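Local atomic coordinates of apical membrane antigen AMA1 (Toxoplasma gondii ME49, PDB entry 4YIV), a protein that plays an essential part in host cell invasion as a microneme protein of the moving junction formed between parasite and host membranes. Residues P158-K164 and H209-A215; N230-R234 and S337-P343; G235-G239 and Y300-Y304; C381-K385 and Q394-V398. All blocks are in the same frame, centred on the assembly; numbering follows the deposited sequence.

Contact 1 (P158-K164 and H209-A215); sequences PFVYDSK and HLIYGSA
Phe-159 and Gly-213 begin a ladder of backbone hydrogen bonds that ties strand 159-162 to strand 210-213, whose axes run 160° apart and approach to 4.6 Å. Phe-159 N gives to Gly-213 O at 2.8 Å in a nearly straight bond, and Gly-213 N returns the bond to Phe-159 O. Tyr-161 and Ile-211 form the second hydrogen-bonded pair, while Val-160 with Tyr-212 and Asp-162 with Leu-210 are non-hydrogen-bonded. At the end of the ladder the carbonyl of His-209 accepts twice from one residue: from Ser-163 N at 3.0 Å and from Ser-163 OG at 2.9 Å.

Among the apolar contacts, the Phe-159 ring folds back across the partner strand. With CG set between the backbone N and carbonyl carbon (chi1 70°), one ring face lies over Gly-213, whose CA is 4.0 Å from the ring centroid in a CH-pi contact. Phe-159 and Tyr-161 also pack on helix 132-141. On the other face of the sheet, Val-160 CG2 meets Tyr-212 CD2 at 3.7 Å, the two side chains crossing at about a right angle. Pro-158 runs alongside Tyr-212 in the same direction.

At the polar end of the ladder, Asp-162 and His-209 meet, their carboxylate and ring planes 56° apart. One water bridges them, donating to Asp-162 OD2 at 2.6 Å, whereas OD1 accepts from the backbone N of Lys-165. Alternating pairs of this kind define an antiparallel beta ladder, here between two inner strands of a five-stranded sheet.

Contact 2 (N230-R234 and S337-P343); sequences NQALR and SLSEETP
A loop-to-strand junction brings residues 337-343, in the long loop after strand 329-333, against the chain entering the short edge strand 233-234. Two backbone bonds make the join. Ser-337 N donates to Asn-230 O at 2.8 Å, and Ala-232 N donates to Ser-339 O at 3.1 Å, approaching from above the carbonyl plane and 37° out of it. Ser-337 OG gives that same carbonyl a second bond of 2.8 Å, lying in its plane on a lone pair. Ser-339 O is thus gripped by donors from both segments, and the serine hydroxyl is placed for this by its chi1 of 65°, which sets OG between the backbone N and carbonyl carbon.

Farther along, Glu-340 CB lies 3.4 Å from Ala-232 O. The same carbonyl accepts from a water at 2.6 Å, and this water donates its other hydrogen to Glu-340 O, bridging the two backbones. Arg-234 and Glu-340 meet at the exposed end in a salt bridge, NE to OE2 at 3.3 Å, the two bent chains crossing obliquely with guanidinium and carboxylate planes 53° apart.

The CB of Ala-232 points toward the loop and touches Leu-338 O at 3.3 Å. Gln-231, Ser-337 and Pro-343 all pack on Trp-62, whose NE1 donates to Asn-230 OD1. Within the loop, Ser-339 OG accepts from Glu-341 N, the bond that defines an ST turn.

Contact 3 (G235-G239 and Y300-Y304); sequences GYRFG and YGFYY
Arg-237 lies across the face of Phe-302, its aliphatic portion covering the ring. CB stands 3.7 Å from the ring centroid and just 9° off the normal, a nearly vertical CH-pi contact, and CD comes to 3.5 Å from Phe-302 CE1. Extended from CG to NE, the arginine chain runs past Phe-302 and lays its guanidinium against Tyr-304. There NH1 is 3.5 Å from Tyr-304 CD2, and Tyr-304 CG sits over one guanidinium face, with the two planes inclined by 54°. The charged end is directed by a salt bridge from NE to Asp-326.

Phe-238 meets the other strand differently. Its CD2 approaches Gly-301 O at 3.8 Å and Tyr-300 CB at 4.2 Å, while its backbone O is 3.4 Å from Phe-302 CE2. Phe-302 therefore has one face against Arg-237 and its CE2 corner near the carbonyl of Phe-238.

The segment axes of strands 236-239 and 300-304 are 6.6 Å apart at closest, and the contact is made through side chains. The strands belong to different sheets: strand 236-242 lies between 245-248 and 322-326, whereas 300-305 lies between 329-333 and 311-316.

Contact 4 (C381-K385 and Q394-V398); sequences CKRQK and QSTSV
The guanidinium of Arg-383 has one face turned to the backbone of Val-398, whose carbonyl carbon C lies 3.3 Å above its plane, offset toward the rim. Arg-383 and Val-398 side chains cross at about a right angle, with CG of the arginine 3.6 Å from CG2 of the valine. A chi1 of 44° puts Arg-383 CG between its own backbone N and carbonyl carbon, and the extended chain beyond then takes the guanidinium over the terminal residue of the model. The other flat group is the amide of Gln-384: NE2 donates in its own plane to Ser-395 OG at 3.0 Å, the N-H...O angle being 158°. NE2 also donates to Thr-386 OG1, while OE1 accepts from Cys-246 N and from a water that is in turn hydrogen-bonded to Ser-397 OG, itself also bonded to Arg-245 NH1. Both ends of the amide therefore have partners that fix its rotation, and Ser-395 OG is bonded further to Leu-323 O.

These residues belong to the beta hairpin of strands 384-389 and 392-397, in which Gln-384 and Ser-397 form a non-hydrogen-bonded pair and Lys-385 and Thr-396 a hydrogen-bonded one. Lys-385 N reaches Thr-396 O at 2.9 Å, and Thr-396 N answers to Lys-385 O at 3.1 Å. Further backbone bonds join Arg-383 N to Val-398 O at 2.8 Å and Val-398 N to Arg-383 O.

On the face carrying Lys-385 and Thr-396, the extended lysine brings CD to 4.0 Å from Val-398 CG1, and both residues touch Phe-373 of strand 372-373.

In the fold
Contacts 2 and 3 are direct neighbours, their centres 13 Å apart: Leu-233 CD2 packs on Phe-238 CE1 at 4.3 Å, and the chain turns a corner at Gly-235 from one sheet to another. Contact 3 falls within the chain span that contact 2 closes. Contact 1 lies in a separate five-stranded sheet, 16 Å from contact 2 between centres, and strand 61-62 at the edge of that sheet also carries Trp-62, a neighbour of contact 2. Contact 4 is peripheral, about 32 Å from the chain centre, with nearest atoms about 5 Å from contact 3. The side chain of Leu-338 in contact 2 is about 5 Å from a bound cobalt ion.

Contact 1 (P158-K164 and H209-A215)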
loop_
_atom_site.group_PDB
_atom_site.type_symbol
_atom_site.label_atom_id
_atom_site.label_comp_id
_atom_site.label_asym_id
_atom_site.label_seq_id
_atom_site.Cartn_x
_atom_site.Cartn_y
_atom_site.Cartn_z
ATOM N N PRO A 158 -5.358 -10.635 7.015
ATOM C CA PRO A 158 -4.533 -9.998 5.990
ATOM C C PRO A 158 -3.352 -10.896 5.595
ATOM O O PRO A 158 -3.089 -11.936 6.231
ATOM C CB PRO A 158 -4.100 -8.691 6.658
ATOM C CG PRO A 158 -4.001 -9.058 8.124
ATOM C CD PRO A 158 -5.151 -10.020 8.348
ATOM N N PHE A 159 -2.685 -10.543 4.507
ATOM C CA PHE A 159 -1.596 -11.360 4.006
ATOM C C PHE A 159 -0.355 -10.519 3.782
ATOM O O PHE A 159 -0.436 -9.302 3.636
ATOM C CB PHE A 159 -1.967 -12.070 2.660
ATOM C CG PHE A 159 -2.088 -11.134 1.501
ATOM C CD1 PHE A 159 -3.288 -10.516 1.228
ATOM C CD2 PHE A 159 -0.991 -10.841 0.690
ATOM C CE1 PHE A 159 -3.422 -9.627 0.174
ATOM C CE2 PHE A 159 -1.116 -9.947 -0.378
ATOM C CZ PHE A 159 -2.357 -9.337 -0.634
ATOM N N VAL A 160 0.782 -11.208 3.689
ATOM C CA VAL A 160 1.988 -10.608 3.141
ATOM C C VAL A 160 2.511 -11.549 2.060
ATOM O O VAL A 160 2.736 -12.753 2.300
ATOM C CB VAL A 160 3.094 -10.349 4.229
ATOM C CG1 VAL A 160 4.410 -9.948 3.570
ATOM C CG2 VAL A 160 2.636 -9.258 5.214
ATOM N N TYR A 161 2.697 -10.990 0.876
ATOM C CA TYR A 161 3.364 -11.732 -0.200
ATOM C C TYR A 161 4.855 -11.403 -0.165
ATOM O O TYR A 161 5.268 -10.238 -0.276
ATOM C CB TYR A 161 2.760 -11.414 -1.577
ATOM C CG TYR A 161 3.345 -12.308 -2.678
ATOM C CD1 TYR A 161 3.313 -13.681 -2.546
ATOM C CD2 TYR A 161 3.985 -11.770 -3.795
ATOM C CE1 TYR A 161 3.877 -14.509 -3.497
ATOM C CE2 TYR A 161 4.560 -12.611 -4.772
ATOM C CZ TYR A 161 4.494 -13.968 -4.608
ATOM O OH TYR A 161 5.052 -14.832 -5.542
ATOM N N ASP A 162 5.657 -12.457 -0.014
ATOM C CA ASP A 162 7.103 -12.362 -0.076
ATOM C C ASP A 162 7.433 -12.722 -1.505
ATOM O O ASP A 162 7.353 -13.900 -1.869
ATOM C CB ASP A 162 7.776 -13.317 0.926
ATOM C CG ASP A 162 9.318 -13.255 0.878
ATOM O OD1 ASP A 162 9.890 -12.836 -0.177
ATOM O OD2 ASP A 162 9.944 -13.652 1.902
ATOM N N SER A 163 7.720 -11.709 -2.310
ATOM C CA SER A 163 7.839 -11.895 -3.754
ATOM C C SER A 163 9.213 -12.451 -4.120
ATOM O O SER A 163 9.397 -12.988 -5.214
ATOM C CB SER A 163 7.603 -10.590 -4.511
ATOM O OG SER A 163 8.592 -9.622 -4.193
ATOM N N LYS A 164 10.161 -12.334 -3.200
ATOM C CA LYS A 164 11.479 -12.938 -3.382
ATOM C C LYS A 164 11.438 -14.463 -3.167
ATOM O O LYS A 164 11.862 -15.214 -4.035
ATOM C CB LYS A 164 12.493 -12.293 -2.438
ATOM C CG LYS A 164 13.926 -12.707 -2.680
ATOM C CD LYS A 164 14.865 -12.088 -1.620
ATOM C CE LYS A 164 16.225 -12.802 -1.578
ATOM N NZ LYS A 164 17.192 -12.212 -0.595
ATOM N N HIS A 209 10.464 -6.176 -1.231
ATOM C CA HIS A 209 9.931 -7.389 -1.795
ATOM C C HIS A 209 8.708 -7.894 -1.025
ATOM O O HIS A 209 8.106 -8.890 -1.419
ATOM C CB HIS A 209 11.041 -8.445 -1.820
ATOM C CG HIS A 209 11.519 -8.839 -0.466
ATOM N ND1 HIS A 209 12.304 -8.021 0.319
ATOM C CD2 HIS A 209 11.275 -9.947 0.267
ATOM C CE1 HIS A 209 12.523 -8.616 1.481
ATOM N NE2 HIS A 209 11.913 -9.787 1.470
ATOM N N LEU A 210 8.355 -7.213 0.067
ATOM C CA LEU A 210 7.184 -7.581 0.873
ATOM C C LEU A 210 5.999 -6.714 0.479
ATOM O O LEU A 210 6.129 -5.498 0.360
ATOM C CB LEU A 210 7.455 -7.412 2.350
ATOM C CG LEU A 210 8.569 -8.316 2.897
ATOM C CD1 LEU A 210 8.645 -8.119 4.384
ATOM C CD2 LEU A 210 8.352 -9.783 2.544
ATOM N N ILE A 211 4.852 -7.348 0.289
ATOM C CA ILE A 211 3.660 -6.644 -0.128
ATOM C C ILE A 211 2.550 -7.005 0.853
ATOM O O ILE A 211 2.156 -8.159 0.945
ATOM C CB ILE A 211 3.287 -7.005 -1.531
ATOM C CG1 ILE A 211 4.438 -6.600 -2.463
ATOM C CG2 ILE A 211 2.040 -6.273 -1.962
ATOM C CD1 ILE A 211 4.542 -7.467 -3.633
ATOM N N TYR A 212 2.029 -5.992 1.541
ATOM C CA TYR A 212 0.995 -6.198 2.573
ATOM C C TYR A 212 -0.368 -5.969 1.980
ATOM O O TYR A 212 -0.541 -5.043 1.209
ATOM C CB TYR A 212 1.221 -5.240 3.734
ATOM C CG TYR A 212 0.365 -5.493 4.957
ATOM C CD1 TYR A 212 -0.959 -5.016 5.041
ATOM C CD2 TYR A 212 0.893 -6.140 6.051
ATOM C CE1 TYR A 212 -1.748 -5.254 6.181
ATOM C CE2 TYR A 212 0.130 -6.360 7.197
ATOM C CZ TYR A 212 -1.187 -5.931 7.257
ATOM O OH TYR A 212 -1.911 -6.154 8.420
ATOM N N GLY A 213 -1.356 -6.797 2.335
ATOM C CA GLY A 213 -2.713 -6.514 1.893
ATOM C C GLY A 213 -3.785 -7.098 2.786
ATOM O O GLY A 213 -3.570 -8.106 3.462
ATOM N N SER A 214 -4.983 -6.528 2.714
ATOM C CA SER A 214 -6.132 -7.190 3.305
ATOM C C SER A 214 -6.507 -8.389 2.432
ATOM O O SER A 214 -6.142 -8.460 1.244
ATOM C CB SER A 214 -7.324 -6.238 3.449
ATOM O OG SER A 214 -8.184 -6.288 2.350
ATOM N N ALA A 215 -7.257 -9.327 3.000
ATOM C CA ALA A 215 -7.735 -10.467 2.218
ATOM C C ALA A 215 -8.624 -10.034 1.091
ATOM O O ALA A 215 -8.786 -10.794 0.117
ATOM C CB ALA A 215 -8.475 -11.459 3.077
HETATM O O HOH W 1 12.342 -12.787 2.319
#

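Contact 2 (N230-R234 and S337-P343)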
loop_
_atom_site.group_PDB
_atom_site.type_symbol
_atom_site.label_atom_id
_atom_site.label_comp_id
_atom_site.label_asym_id
_atom_site.label_seq_id
_atom_site.Cartn_x
_atom_site.Cartn_y
_atom_site.Cartn_z
ATOM N N ASN A 230 0.235 0.790 -8.292
ATOM C CA ASN A 230 1.217 -0.175 -7.814
ATOM C C ASN A 230 2.655 0.298 -7.877
ATOM O O ASN A 230 3.453 0.036 -6.968
ATOM C CB ASN A 230 1.096 -1.478 -8.606
ATOM C CG ASN A 230 -0.256 -2.146 -8.410
ATOM O OD1 ASN A 230 -0.613 -2.497 -7.291
ATOM N ND2 ASN A 230 -1.023 -2.297 -9.485
ATOM N N GLN A 231 2.975 1.006 -8.952
ATOM C CA GLN A 231 4.317 1.542 -9.169
ATOM C C GLN A 231 4.414 3.073 -9.094
ATOM O O GLN A 231 3.445 3.799 -9.337
ATOM C CB GLN A 231 4.834 1.092 -10.537
ATOM C CG GLN A 231 5.641 -0.210 -10.495
ATOM C CD GLN A 231 4.845 -1.375 -9.937
ATOM O OE1 GLN A 231 5.060 -1.835 -8.808
ATOM N NE2 GLN A 231 3.901 -1.836 -10.720
ATOM N N ALA A 232 5.592 3.543 -8.730
ATOM C CA ALA A 232 5.953 4.962 -8.844
ATOM C C ALA A 232 5.788 5.436 -10.303
ATOM O O ALA A 232 5.855 4.642 -11.252
ATOM C CB ALA A 232 7.365 5.169 -8.379
ATOM N N LEU A 233 5.545 6.719 -10.479
ATOM C CA LEU A 233 5.342 7.286 -11.811
ATOM C C LEU A 233 6.443 8.290 -12.102
ATOM O O LEU A 233 6.480 9.389 -11.545
ATOM C CB LEU A 233 3.956 7.944 -11.917
ATOM C CG LEU A 233 3.632 8.749 -13.185
ATOM C CD1 LEU A 233 3.505 7.833 -14.371
ATOM C CD2 LEU A 233 2.349 9.541 -13.025
ATOM N N ARG A 234 7.343 7.899 -12.999
ATOM C CA ARG A 234 8.529 8.685 -13.291
ATOM C C ARG A 234 8.188 9.775 -14.289
ATOM O O ARG A 234 7.428 9.520 -15.219
ATOM C CB ARG A 234 9.645 7.781 -13.854
ATOM C CG ARG A 234 10.962 8.488 -14.075
ATOM C CD ARG A 234 12.088 7.511 -14.385
ATOM N NE ARG A 234 11.803 6.720 -15.579
ATOM C CZ ARG A 234 12.246 6.999 -16.805
ATOM N NH1 ARG A 234 13.024 8.054 -17.030
ATOM N NH2 ARG A 234 11.908 6.206 -17.816
ATOM N N SER A 337 5.015 1.219 -4.921
ATOM C CA SER A 337 6.398 0.799 -4.735
ATOM C C SER A 337 7.325 1.968 -5.027
ATOM O O SER A 337 6.923 2.951 -5.642
ATOM C CB SER A 337 6.759 -0.379 -5.666
ATOM O OG SER A 337 6.696 0.049 -7.018
ATOM N N LEU A 338 8.575 1.854 -4.586
ATOM C CA LEU A 338 9.591 2.843 -4.909
ATOM C C LEU A 338 9.913 2.788 -6.384
ATOM O O LEU A 338 10.032 3.827 -7.053
ATOM C CB LEU A 338 10.854 2.599 -4.070
ATOM C CG LEU A 338 12.070 3.479 -4.320
ATOM C CD1 LEU A 338 11.772 4.932 -4.149
ATOM C CD2 LEU A 338 13.136 3.055 -3.368
ATOM N N SER A 339 10.043 1.568 -6.899
ATOM C CA SER A 339 10.374 1.392 -8.308
ATOM C C SER A 339 9.229 1.814 -9.225
ATOM O O SER A 339 8.048 1.604 -8.909
ATOM C CB SER A 339 10.741 -0.070 -8.613
ATOM O OG SER A 339 11.148 -0.145 -9.975
ATOM N N GLU A 340 9.577 2.440 -10.345
ATOM C CA GLU A 340 8.616 2.703 -11.412
ATOM C C GLU A 340 8.450 1.481 -12.349
ATOM O O GLU A 340 7.564 1.443 -13.196
ATOM C CB GLU A 340 9.011 3.967 -12.209
ATOM C CG GLU A 340 10.067 3.810 -13.275
ATOM C CD GLU A 340 11.477 3.860 -12.740
ATOM O OE1 GLU A 340 11.669 3.612 -11.525
ATOM O OE2 GLU A 340 12.394 4.161 -13.541
ATOM N N GLU A 341 9.258 0.456 -12.156
ATOM C CA GLU A 341 9.263 -0.677 -13.073
ATOM C C GLU A 341 8.251 -1.731 -12.672
ATOM O O GLU A 341 8.173 -2.137 -11.519
ATOM C CB GLU A 341 10.657 -1.312 -13.126
ATOM C CG GLU A 341 11.807 -0.308 -13.299
ATOM C CD GLU A 341 12.396 -0.233 -14.727
ATOM O OE1 GLU A 341 12.915 -1.263 -15.232
ATOM O OE2 GLU A 341 12.374 0.871 -15.334
ATOM N N THR A 342 7.493 -2.207 -13.641
ATOM C CA THR A 342 6.567 -3.306 -13.397
ATOM C C THR A 342 7.286 -4.628 -13.162
ATOM O O THR A 342 7.981 -5.112 -14.049
ATOM C CB THR A 342 5.606 -3.481 -14.589
ATOM O OG1 THR A 342 4.976 -2.230 -14.890
ATOM C CG2 THR A 342 4.545 -4.498 -14.289
ATOM N N PRO A 343 7.075 -5.254 -11.998
ATOM C CA PRO A 343 7.699 -6.551 -11.785
ATOM C C PRO A 343 6.917 -7.698 -12.413
ATOM O O PRO A 343 5.724 -7.569 -12.632
ATOM C CB PRO A 343 7.683 -6.703 -10.277
ATOM C CG PRO A 343 6.490 -5.962 -9.862
ATOM C CD PRO A 343 6.309 -4.821 -10.810
HETATM O O HOH W 2 5.455 3.606 -13.556
#

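Contact 3 (G235-G239 and Y300-Y304)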
loop_
_atom_site.group_PDB
_atom_site.type_symbol
_atom_site.label_atom_id
_atom_site.label_comp_id
_atom_site.label_asym_id
_atom_site.label_seq_id
_atom_site.Cartn_x
_atom_site.Cartn_y
_atom_site.Cartn_z
ATOM N N GLY A 235 8.735 10.976 -14.088
ATOM C CA GLY A 235 8.680 12.037 -15.090
ATOM C C GLY A 235 7.434 12.904 -15.091
ATOM O O GLY A 235 7.190 13.684 -16.018
ATOM N N TYR A 236 6.636 12.797 -14.038
ATOM C CA TYR A 236 5.409 13.582 -13.942
ATOM C C TYR A 236 5.168 13.951 -12.477
ATOM O O TYR A 236 5.519 13.160 -11.594
ATOM C CB TYR A 236 4.208 12.810 -14.475
ATOM C CG TYR A 236 4.204 12.557 -15.977
ATOM C CD1 TYR A 236 3.620 13.462 -16.865
ATOM C CD2 TYR A 236 4.748 11.394 -16.497
ATOM C CE1 TYR A 236 3.605 13.208 -18.245
ATOM C CE2 TYR A 236 4.734 11.137 -17.861
ATOM C CZ TYR A 236 4.167 12.045 -18.729
ATOM O OH TYR A 236 4.168 11.768 -20.078
ATOM N N ARG A 237 4.611 15.149 -12.257
ATOM C CA ARG A 237 4.067 15.589 -10.958
ATOM C C ARG A 237 2.575 15.420 -10.928
ATOM O O ARG A 237 1.880 15.815 -11.874
ATOM C CB ARG A 237 4.370 17.057 -10.696
ATOM C CG ARG A 237 5.805 17.420 -10.712
ATOM C CD ARG A 237 5.947 18.935 -10.489
ATOM N NE ARG A 237 7.342 19.360 -10.479
ATOM C CZ ARG A 237 7.752 20.554 -10.085
ATOM N NH1 ARG A 237 9.040 20.834 -10.116
ATOM N NH2 ARG A 237 6.878 21.444 -9.631
ATOM N N PHE A 238 2.068 14.843 -9.840
ATOM C CA PHE A 238 0.646 14.772 -9.623
ATOM C C PHE A 238 0.101 16.199 -9.580
ATOM O O PHE A 238 0.781 17.111 -9.111
ATOM C CB PHE A 238 0.310 14.062 -8.298
ATOM C CG PHE A 238 0.442 12.574 -8.323
ATOM C CD1 PHE A 238 0.148 11.831 -9.454
ATOM C CD2 PHE A 238 0.834 11.903 -7.167
ATOM C CE1 PHE A 238 0.241 10.451 -9.433
ATOM C CE2 PHE A 238 0.939 10.507 -7.147
ATOM C CZ PHE A 238 0.639 9.787 -8.265
ATOM N N GLY A 239 -1.122 16.373 -10.053
ATOM C CA GLY A 239 -1.767 17.668 -10.018
ATOM C C GLY A 239 -3.275 17.590 -10.037
ATOM O O GLY A 239 -3.863 16.512 -10.173
ATOM N N TYR A 300 -0.525 11.091 -1.267
ATOM C CA TYR A 300 0.007 11.379 -2.595
ATOM C C TYR A 300 1.164 12.318 -2.497
ATOM O O TYR A 300 1.169 13.256 -1.685
ATOM C CB TYR A 300 -1.095 11.989 -3.489
ATOM C CG TYR A 300 -2.347 11.209 -3.456
ATOM C CD1 TYR A 300 -2.457 10.033 -4.192
ATOM C CD2 TYR A 300 -3.415 11.591 -2.672
ATOM C CE1 TYR A 300 -3.556 9.286 -4.156
ATOM C CE2 TYR A 300 -4.553 10.831 -2.631
ATOM C CZ TYR A 300 -4.615 9.682 -3.387
ATOM O OH TYR A 300 -5.720 8.892 -3.372
ATOM N N GLY A 301 2.186 12.084 -3.305
ATOM C CA GLY A 301 3.286 13.010 -3.283
ATOM C C GLY A 301 4.217 12.892 -4.454
ATOM O O GLY A 301 4.098 11.956 -5.270
ATOM N N PHE A 302 5.118 13.859 -4.558
ATOM C CA PHE A 302 6.236 13.717 -5.490
ATOM C C PHE A 302 7.510 14.365 -5.053
ATOM O O PHE A 302 7.547 15.372 -4.342
ATOM C CB PHE A 302 5.870 14.242 -6.895
ATOM C CG PHE A 302 5.369 15.675 -6.939
ATOM C CD1 PHE A 302 6.256 16.753 -7.023
ATOM C CD2 PHE A 302 3.998 15.938 -6.923
ATOM C CE1 PHE A 302 5.766 18.074 -7.103
ATOM C CE2 PHE A 302 3.509 17.243 -7.018
ATOM C CZ PHE A 302 4.397 18.305 -7.107
ATOM N N TYR A 303 8.575 13.713 -5.489
ATOM C CA TYR A 303 9.895 14.251 -5.418
ATOM C C TYR A 303 10.103 15.206 -6.588
ATOM O O TYR A 303 9.637 14.943 -7.698
ATOM C CB TYR A 303 10.891 13.124 -5.460
ATOM C CG TYR A 303 12.286 13.614 -5.528
ATOM C CD1 TYR A 303 12.872 13.882 -6.755
ATOM C CD2 TYR A 303 13.025 13.817 -4.377
ATOM C CE1 TYR A 303 14.147 14.337 -6.837
ATOM C CE2 TYR A 303 14.315 14.288 -4.453
ATOM C CZ TYR A 303 14.867 14.533 -5.699
ATOM O OH TYR A 303 16.149 14.994 -5.837
ATOM N N TYR A 304 10.771 16.324 -6.332
ATOM C CA TYR A 304 11.151 17.255 -7.387
ATOM C C TYR A 304 12.360 18.030 -6.898
ATOM O O TYR A 304 12.763 17.892 -5.753
ATOM C CB TYR A 304 10.006 18.201 -7.758
ATOM C CG TYR A 304 9.633 19.205 -6.674
ATOM C CD1 TYR A 304 8.949 18.809 -5.533
ATOM C CD2 TYR A 304 9.966 20.536 -6.803
ATOM C CE1 TYR A 304 8.614 19.716 -4.550
ATOM C CE2 TYR A 304 9.637 21.459 -5.835
ATOM C CZ TYR A 304 8.961 21.054 -4.710
ATOM O OH TYR A 304 8.634 21.984 -3.749
#

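Contact 4 (C381-K385 and Q394-V398)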
loop_
_atom_site.group_PDB
_atom_site.type_symbol
_atom_site.label_atom_id
_atom_site.label_comp_id
_atom_site.label_asym_id
_atom_site.label_seq_id
_atom_site.Cartn_x
_atom_site.Cartn_y
_atom_site.Cartn_z
ATOM N N CYS A 381 -1.583 34.075 -14.013
ATOM C CA CYS A 381 -0.965 34.545 -15.242
ATOM C C CYS A 381 -0.081 33.452 -15.840
ATOM O O CYS A 381 1.134 33.608 -15.977
ATOM C CB CYS A 381 -0.166 35.821 -14.989
ATOM S SG CYS A 381 -0.125 36.904 -16.436
ATOM N N LYS A 382 -0.725 32.337 -16.171
ATOM C CA LYS A 382 -0.104 31.233 -16.886
ATOM C C LYS A 382 -1.198 30.538 -17.694
ATOM O O LYS A 382 -2.383 30.781 -17.470
ATOM C CB LYS A 382 0.578 30.268 -15.915
ATOM C CG LYS A 382 1.879 30.790 -15.318
ATOM C CD LYS A 382 2.347 29.919 -14.162
ATOM C CE LYS A 382 3.815 30.139 -13.831
ATOM N NZ LYS A 382 4.691 30.036 -15.028
ATOM N N ARG A 383 -0.807 29.695 -18.645
ATOM C CA ARG A 383 -1.771 28.945 -19.457
ATOM C C ARG A 383 -1.321 27.504 -19.681
ATOM O O ARG A 383 -0.122 27.211 -19.757
ATOM C CB ARG A 383 -1.981 29.633 -20.807
ATOM C CG ARG A 383 -0.681 30.090 -21.427
ATOM C CD ARG A 383 -0.871 30.990 -22.629
ATOM N NE ARG A 383 0.425 31.252 -23.235
ATOM C CZ ARG A 383 1.395 31.965 -22.665
ATOM N NH1 ARG A 383 1.235 32.531 -21.471
ATOM N NH2 ARG A 383 2.538 32.121 -23.309
ATOM N N GLN A 384 -2.289 26.604 -19.795
ATOM C CA GLN A 384 -1.981 25.208 -20.058
ATOM C C GLN A 384 -1.346 25.049 -21.430
ATOM O O GLN A 384 -1.696 25.750 -22.379
ATOM C CB GLN A 384 -3.239 24.350 -19.967
ATOM C CG GLN A 384 -3.047 22.877 -20.324
ATOM C CD GLN A 384 -2.328 22.077 -19.237
ATOM O OE1 GLN A 384 -2.179 22.536 -18.098
ATOM N NE2 GLN A 384 -1.880 20.871 -19.590
ATOM N N LYS A 385 -0.399 24.124 -21.512
ATOM C CA LYS A 385 0.196 23.711 -22.771
ATOM C C LYS A 385 0.260 22.189 -22.791
ATOM O O LYS A 385 1.030 21.575 -22.056
ATOM C CB LYS A 385 1.590 24.313 -22.944
ATOM C CG LYS A 385 2.177 24.067 -24.321
ATOM C CD LYS A 385 3.618 24.551 -24.440
ATOM C CE LYS A 385 4.238 24.081 -25.759
ATOM N NZ LYS A 385 5.722 24.062 -25.685
ATOM N N GLN A 394 3.335 15.843 -23.055
ATOM C CA GLN A 394 3.760 16.959 -22.232
ATOM C C GLN A 394 2.514 17.652 -21.704
ATOM O O GLN A 394 1.451 17.631 -22.338
ATOM C CB GLN A 394 4.609 17.967 -22.995
ATOM C CG GLN A 394 5.908 17.453 -23.517
ATOM C CD GLN A 394 6.952 17.276 -22.440
ATOM O OE1 GLN A 394 7.733 18.192 -22.159
ATOM N NE2 GLN A 394 6.989 16.088 -21.844
ATOM N N SER A 395 2.667 18.251 -20.529
ATOM C CA SER A 395 1.617 19.006 -19.865
ATOM C C SER A 395 2.310 19.949 -18.914
ATOM O O SER A 395 2.938 19.500 -17.956
ATOM C CB SER A 395 0.655 18.092 -19.117
ATOM O OG SER A 395 -0.154 18.830 -18.205
ATOM N N THR A 396 2.238 21.245 -19.201
ATOM C CA THR A 396 2.926 22.255 -18.406
ATOM C C THR A 396 2.168 23.569 -18.447
ATOM O O THR A 396 1.124 23.682 -19.091
ATOM C CB THR A 396 4.361 22.523 -18.901
ATOM O OG1 THR A 396 4.319 22.914 -20.281
ATOM C CG2 THR A 396 5.258 21.296 -18.732
ATOM N N SER A 397 2.711 24.550 -17.737
ATOM C CA SER A 397 2.169 25.902 -17.722
ATOM C C SER A 397 3.186 26.888 -18.281
ATOM O O SER A 397 4.361 26.875 -17.891
ATOM C CB SER A 397 1.767 26.306 -16.305
ATOM O OG SER A 397 0.424 25.930 -16.056
ATOM N N VAL A 398 2.717 27.736 -19.196
ATOM C CA VAL A 398 3.566 28.719 -19.875
ATOM C C VAL A 398 2.992 30.132 -19.776
ATOM O O VAL A 398 1.872 30.322 -19.303
ATOM C CB VAL A 398 3.742 28.356 -21.354
ATOM C CG1 VAL A 398 4.537 27.065 -21.485
ATOM C CG2 VAL A 398 2.382 28.224 -22.028
HETATM O O HOH W 3 -0.158 23.004 -15.997
#